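Local coordinates for stress responsive alpha-beta protein (Jannaschia sp., PDB 3BB5), which is of unknown function but belongs to the stress-responsive alpha/beta-barrel family, forming a dimer of ferredoxin-like subunits, at residues F81-K84 with A85-D88. Sequence-based numbering, arbitrary orientation.
Sequences FTDK and AALD
An aspartate N-cap, carried by Asp-83 and Ala-86, starts helix 84-92 where the chain leaves strand 75-81 of the ferredoxin-like fold. Asp-83 OD1 accepts from Ala-86 N at 2.8 Å, nearly along its C-O axis; the short carboxylate suits this place because, with chi1 at 58°, it curls back over the first turn, whose amide hydrogens lack helical acceptors. The regular helix bonds then begin, Leu-87 N donating to Asp-83 O at 3.1 Å.

Phe-81, ending the strand, lays one face of its flat ring over the helix backbone: Leu-87 CA stands 3.9 Å from the ring centroid, 5° off the normal, a CH-pi contact. The branched Leu-87 crosses it at about a right angle and packs CD1 3.4 Å from Phe-81 CE2. The small methyl of Ala-86 fits against the strand end, CB 3.9 Å from Phe-81 CB. Were Phe-81 replaced by an alanine, a gap would probably open over Leu-87 CA and CD1 would lose its aromatic neighbour.

Lys-84, also in cation-pi contact with Phe-66 of the second subunit, bends at chi2 and chi4, and its NZ meets the syn lone pair of Asp-88 OD1 in a 2.7 Å salt bridge.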
# COMPACT_ATOMS: atom_id res chain seq x y z
N PHE A 81 -2.26 -8.08 -8.92
CA PHE A 81 -2.02 -8.80 -10.17
C PHE A 81 -1.54 -10.21 -9.94
O PHE A 81 -0.84 -10.51 -8.97
CB PHE A 81 -0.97 -8.06 -11.01
CG PHE A 81 -1.36 -6.66 -11.38
CD1 PHE A 81 -2.31 -6.43 -12.34
CD2 PHE A 81 -0.78 -5.56 -10.74
CE1 PHE A 81 -2.67 -5.14 -12.70
CE2 PHE A 81 -1.16 -4.28 -11.10
CZ PHE A 81 -2.12 -4.09 -12.08
N THR A 82 -1.97 -11.10 -10.84
CA THR A 82 -1.51 -12.46 -10.84
C THR A 82 0.01 -12.54 -11.00
O THR A 82 0.66 -13.38 -10.41
CB THR A 82 -2.22 -13.24 -11.98
OG1 THR A 82 -3.60 -13.40 -11.63
CG2 THR A 82 -1.60 -14.64 -12.16
N ASP A 83 0.56 -11.66 -11.82
CA ASP A 83 1.96 -11.68 -12.19
C ASP A 83 2.35 -10.41 -12.93
O ASP A 83 1.52 -9.53 -13.21
CB ASP A 83 2.29 -12.93 -13.05
CG ASP A 83 1.47 -13.03 -14.32
OD1 ASP A 83 0.95 -12.02 -14.83
OD2 ASP A 83 1.38 -14.14 -14.85
N LYS A 84 3.63 -10.33 -13.24
CA LYS A 84 4.21 -9.22 -13.98
C LYS A 84 3.60 -9.05 -15.38
O LYS A 84 3.40 -7.94 -15.83
CB LYS A 84 5.70 -9.44 -14.07
CG LYS A 84 6.47 -8.32 -14.71
CD LYS A 84 6.63 -7.11 -13.84
CE LYS A 84 7.71 -6.18 -14.42
NZ LYS A 84 7.22 -5.48 -15.61
N ALA A 85 3.31 -10.14 -16.08
CA ALA A 85 2.66 -10.03 -17.37
C ALA A 85 1.35 -9.25 -17.20
O ALA A 85 1.04 -8.41 -18.05
CB ALA A 85 2.42 -11.44 -18.02
N ALA A 86 0.60 -9.53 -16.13
CA ALA A 86 -0.66 -8.83 -15.82
C ALA A 86 -0.44 -7.34 -15.56
O ALA A 86 -1.20 -6.51 -16.05
CB ALA A 86 -1.36 -9.46 -14.61
N LEU A 87 0.60 -7.02 -14.75
CA LEU A 87 0.96 -5.62 -14.47
C LEU A 87 1.28 -4.84 -15.76
O LEU A 87 0.86 -3.69 -15.92
CB LEU A 87 2.10 -5.53 -13.45
CG LEU A 87 2.71 -4.14 -13.17
CD1 LEU A 87 1.72 -3.17 -12.58
CD2 LEU A 87 3.92 -4.24 -12.26
N ASP A 88 2.00 -5.48 -16.66
CA ASP A 88 2.37 -4.89 -17.95
C ASP A 88 1.20 -4.73 -18.90
O ASP A 88 1.15 -3.77 -19.65
CB ASP A 88 3.41 -5.76 -18.65
CG ASP A 88 4.73 -5.84 -17.89
OD1 ASP A 88 5.02 -4.96 -17.04
OD2 ASP A 88 5.46 -6.81 -18.15